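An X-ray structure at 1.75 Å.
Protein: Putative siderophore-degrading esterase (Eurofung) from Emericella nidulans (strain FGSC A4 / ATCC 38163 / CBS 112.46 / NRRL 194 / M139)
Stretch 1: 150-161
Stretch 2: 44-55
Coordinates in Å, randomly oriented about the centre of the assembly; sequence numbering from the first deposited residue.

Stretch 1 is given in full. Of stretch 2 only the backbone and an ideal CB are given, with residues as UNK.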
# COMPACT_ATOMS: atom_id res chain seq x y z
N VAL A 150 -6.13 25.46 -5.52
CA VAL A 150 -5.10 24.85 -4.68
C VAL A 150 -3.71 24.97 -5.32
O VAL A 150 -2.77 25.40 -4.65
CB VAL A 150 -5.44 23.39 -4.33
CG1 VAL A 150 -4.38 22.77 -3.42
CG2 VAL A 150 -6.80 23.32 -3.65
N PHE A 151 -3.61 24.62 -6.60
CA PHE A 151 -2.32 24.62 -7.32
C PHE A 151 -2.34 25.45 -8.61
O PHE A 151 -1.99 24.94 -9.68
CB PHE A 151 -1.92 23.17 -7.65
CG PHE A 151 -1.76 22.29 -6.44
CD1 PHE A 151 -0.71 22.49 -5.55
CD2 PHE A 151 -2.66 21.25 -6.19
CE1 PHE A 151 -0.56 21.68 -4.44
CE2 PHE A 151 -2.51 20.44 -5.08
CZ PHE A 151 -1.46 20.65 -4.20
N PRO A 152 -2.73 26.75 -8.53
CA PRO A 152 -2.86 27.60 -9.73
C PRO A 152 -1.57 27.80 -10.55
O PRO A 152 -1.66 28.06 -11.75
CB PRO A 152 -3.33 28.95 -9.17
CG PRO A 152 -2.86 28.95 -7.76
CD PRO A 152 -2.99 27.52 -7.30
N ARG A 153 -0.41 27.69 -9.91
CA ARG A 153 0.88 27.87 -10.60
C ARG A 153 1.50 26.56 -11.12
O ARG A 153 2.62 26.57 -11.64
CB ARG A 153 1.87 28.62 -9.70
CG ARG A 153 1.36 30.00 -9.31
CD ARG A 153 2.37 30.80 -8.50
NE ARG A 153 2.84 30.07 -7.32
CZ ARG A 153 2.13 29.87 -6.20
NH1 ARG A 153 0.89 30.33 -6.06
NH2 ARG A 153 2.69 29.19 -5.20
N VAL A 154 0.77 25.44 -11.00
CA VAL A 154 1.25 24.13 -11.43
C VAL A 154 0.57 23.73 -12.73
O VAL A 154 -0.66 23.66 -12.80
CB VAL A 154 0.96 23.06 -10.35
CG1 VAL A 154 1.41 21.67 -10.80
CG2 VAL A 154 1.63 23.43 -9.04
N SER A 155 1.36 23.46 -13.76
CA SER A 155 0.86 22.90 -15.01
C SER A 155 0.69 21.40 -14.84
O SER A 155 1.66 20.70 -14.53
CB SER A 155 1.81 23.20 -16.17
OG SER A 155 1.35 22.61 -17.37
N PHE A 156 -0.54 20.91 -15.02
CA PHE A 156 -0.85 19.49 -14.86
C PHE A 156 -0.77 18.77 -16.20
O PHE A 156 -1.43 19.16 -17.15
CB PHE A 156 -2.22 19.29 -14.22
CG PHE A 156 -2.23 19.58 -12.75
CD1 PHE A 156 -1.92 18.58 -11.84
CD2 PHE A 156 -2.49 20.86 -12.28
CE1 PHE A 156 -1.91 18.84 -10.48
CE2 PHE A 156 -2.47 21.13 -10.92
CZ PHE A 156 -2.19 20.12 -10.02
N GLY A 157 0.03 17.71 -16.25
CA GLY A 157 0.34 17.01 -17.49
C GLY A 157 -0.58 15.86 -17.80
O GLY A 157 -1.32 15.89 -18.78
N ARG A 158 -0.53 14.84 -16.95
CA ARG A 158 -1.29 13.60 -17.14
C ARG A 158 -2.22 13.44 -15.95
O ARG A 158 -1.81 13.67 -14.83
CB ARG A 158 -0.32 12.42 -17.22
CG ARG A 158 -0.94 11.15 -17.76
CD ARG A 158 0.12 10.09 -18.06
NE ARG A 158 0.73 10.23 -19.39
CZ ARG A 158 1.96 10.70 -19.65
NH1 ARG A 158 2.36 10.76 -20.92
NH2 ARG A 158 2.79 11.12 -18.70
N THR A 159 -3.47 13.06 -16.21
CA THR A 159 -4.45 12.79 -15.15
C THR A 159 -4.89 11.34 -15.20
O THR A 159 -5.02 10.75 -16.28
CB THR A 159 -5.69 13.70 -15.24
OG1 THR A 159 -6.35 13.50 -16.49
CG2 THR A 159 -5.28 15.16 -15.10
N ALA A 160 -5.11 10.76 -14.02
CA ALA A 160 -5.55 9.38 -13.91
C ALA A 160 -6.72 9.25 -12.95
O ALA A 160 -6.84 10.04 -12.01
CB ALA A 160 -4.40 8.50 -13.44
N LEU A 161 -7.57 8.26 -13.21
CA LEU A 161 -8.66 7.87 -12.33
C LEU A 161 -8.44 6.42 -11.90
O LEU A 161 -8.34 5.53 -12.75
CB LEU A 161 -10.00 7.98 -13.05
CG LEU A 161 -11.26 7.53 -12.27
CD1 LEU A 161 -11.49 8.38 -11.03
CD2 LEU A 161 -12.46 7.57 -13.20
N UNK A 44 2.80 24.79 2.14
CA UNK A 44 1.73 25.58 1.53
C UNK A 44 1.41 25.19 0.07
O UNK A 44 0.60 25.85 -0.56
CB UNK A 44 2.11 27.06 1.58
N UNK A 45 2.04 24.14 -0.45
CA UNK A 45 1.75 23.63 -1.79
C UNK A 45 2.50 24.30 -2.94
O UNK A 45 2.14 24.09 -4.10
CB UNK A 45 0.25 23.76 -2.05
N UNK A 46 3.53 25.08 -2.62
CA UNK A 46 4.33 25.78 -3.64
C UNK A 46 5.31 24.79 -4.24
O UNK A 46 6.13 24.21 -3.53
CB UNK A 46 5.07 26.98 -3.05
N UNK A 47 5.21 24.60 -5.56
CA UNK A 47 6.06 23.68 -6.31
C UNK A 47 7.28 24.36 -6.96
O UNK A 47 8.04 23.70 -7.67
CB UNK A 47 5.23 22.99 -7.39
N UNK A 48 7.44 25.67 -6.73
CA UNK A 48 8.55 26.46 -7.28
C UNK A 48 8.68 26.33 -8.80
O UNK A 48 9.77 26.12 -9.33
CB UNK A 48 9.86 26.03 -6.62
N UNK A 49 7.54 26.43 -9.49
CA UNK A 49 7.51 26.35 -10.95
C UNK A 49 7.42 24.95 -11.55
O UNK A 49 7.21 24.83 -12.75
CB UNK A 49 8.77 27.03 -11.50
N UNK A 50 7.57 23.91 -10.74
CA UNK A 50 7.49 22.53 -11.24
C UNK A 50 6.09 22.17 -11.74
O UNK A 50 5.08 22.70 -11.26
CB UNK A 50 7.91 21.55 -10.14
N UNK A 51 6.06 21.29 -12.73
CA UNK A 51 4.81 20.73 -13.25
C UNK A 51 4.44 19.51 -12.43
O UNK A 51 5.18 19.09 -11.54
CB UNK A 51 4.94 20.37 -14.73
N UNK A 52 3.28 18.94 -12.72
CA UNK A 52 2.82 17.76 -12.00
C UNK A 52 1.87 16.91 -12.83
O UNK A 52 1.30 17.38 -13.82
CB UNK A 52 2.13 18.18 -10.70
N UNK A 53 1.73 15.66 -12.43
CA UNK A 53 0.63 14.82 -12.87
C UNK A 53 -0.32 14.69 -11.70
O UNK A 53 -0.05 15.21 -10.61
CB UNK A 53 1.11 13.45 -13.36
N UNK A 54 -1.46 14.06 -11.92
CA UNK A 54 -2.49 13.94 -10.89
C UNK A 54 -3.19 12.59 -10.98
O UNK A 54 -3.43 12.08 -12.07
CB UNK A 54 -3.51 15.07 -11.02
N UNK A 55 -3.50 12.02 -9.82
CA UNK A 55 -4.29 10.80 -9.75
C UNK A 55 -5.49 11.07 -8.86
O UNK A 55 -5.35 11.58 -7.74
CB UNK A 55 -3.46 9.62 -9.22

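Position 44 lies beyond the reach of stretch 1, with nothing of it within 5.5 Å of the ideal CB, so the contact sets no preference; the residue is Ser44.

At position 45 the backbone angles, 86/13, would jam a CB against the preceding carbonyl oxygen, and that CB would also sit 3.3 Å from Phe151 CE1. Both point to glycine, and Gly45 is found. Its carbonyl O lies at the edge of the Phe151 ring, 3.6 Å from CD1, and water 1 donates to both Gly45 O and Val150 O.

The CB of position 46 points sideways, but it is only 3.9 Å from Arg153 NH2. A guanidinium so near favours an acid, though a neutral acceptor such as Asn or Gln could also serve. The residue is Asp46, whose OD2 forms a salt bridge with Arg153 NH2 at 3.3 Å; the hydrogen bond within it is weak. The same OD2 accepts from the backbone N of residue 48 at 3.0 Å, and water 2 links it to Arg153 NE.

Position 47 points toward stretch 1, its CB 4.0 Å from Val154 CG2. A small apolar group suits this distance; Ala47 makes that methyl contact and opens a type I' turn ending at 50.

Within the turn, positions 48 and 49 point away. Position 48 has positive phi, 53/45, which Asn, Asp or Gly often adopts; here it is Ser48. At 49, the angles 86/-9 again call for glycine, and Gly49 is present.

Position 50 also points away, leaving room for a long polar chain. Lys50 extends from the contact, while its backbone O lies 3.8 Å from Val154 CG1 and shares water 3 with Arg153 O.

At position 51 the CB is 3.3 Å from Ser155 O, tight enough to favour a small residue, perhaps a polar one. Ser51 fits, its CB packing on that carbonyl.

From 52 the chains pair as parallel strands. The CB of position 52 faces Val154 CG1 at 3.6 Å and Phe156 CE1 at 4.1 Å, favouring a small apolar group. Ala52 fills it, while its N donates to Ser155 O (3.0 Å) and its O accepts from Gly157 N (2.8 Å).

Position 53 lies beside a beta bulge, where the free N of Arg158 offers a donor and Gly157 has no side chain to intrude. A short acceptor, Asn, Asp or Ser, would suit. In Asn53, OD1 takes the bond from Arg158 N at 2.8 Å; a CB on Gly157 would clash with this oxygen.

The CB of position 54 sits on the same face as that of 52, 3.9 Å from Phe156 CD1 and 4.5 Å from Thr159 CG2, suiting a small apolar residue. Ala54 packs there, its N bonded to Arg158 O (3.0 Å) and its O to Ala160 N (2.9 Å).

Position 55 turns to the other face, alongside Ala160. Beta-branched or other apolar residues would suit; Val55 places CG2 4.1 Å from Ala160 CB.

Stretch 2 (44-55) SGDASGKSANAV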
# COMPACT_ATOMS: atom_id res chain seq x y z
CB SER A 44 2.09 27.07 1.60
OG SER A 44 3.18 27.37 0.74
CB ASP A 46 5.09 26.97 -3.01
CG ASP A 46 5.86 27.81 -4.04
OD1 ASP A 46 6.68 28.65 -3.61
OD2 ASP A 46 5.66 27.65 -5.26
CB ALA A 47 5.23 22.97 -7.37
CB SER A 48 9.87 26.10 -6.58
OG SER A 48 9.78 26.34 -5.18
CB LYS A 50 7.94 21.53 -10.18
CG LYS A 50 9.44 21.58 -9.89
CD LYS A 50 9.82 20.66 -8.74
CE LYS A 50 11.31 20.72 -8.45
NZ LYS A 50 11.60 20.33 -7.04
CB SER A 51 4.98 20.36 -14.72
OG SER A 51 5.33 21.50 -15.48
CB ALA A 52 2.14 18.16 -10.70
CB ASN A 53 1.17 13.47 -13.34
CG ASN A 53 2.09 13.61 -14.54
OD1 ASN A 53 1.79 14.36 -15.46
ND2 ASN A 53 3.21 12.91 -14.52
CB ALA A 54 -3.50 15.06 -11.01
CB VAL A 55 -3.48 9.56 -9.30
CG1 VAL A 55 -2.87 9.73 -7.91
CG2 VAL A 55 -4.34 8.31 -9.38
O HOH W 1 -0.04 25.92 -4.65
O HOH W 2 5.33 28.26 -8.11
O HOH W 3 4.59 25.23 -10.15
O HOH W 4 4.14 24.12 -13.82
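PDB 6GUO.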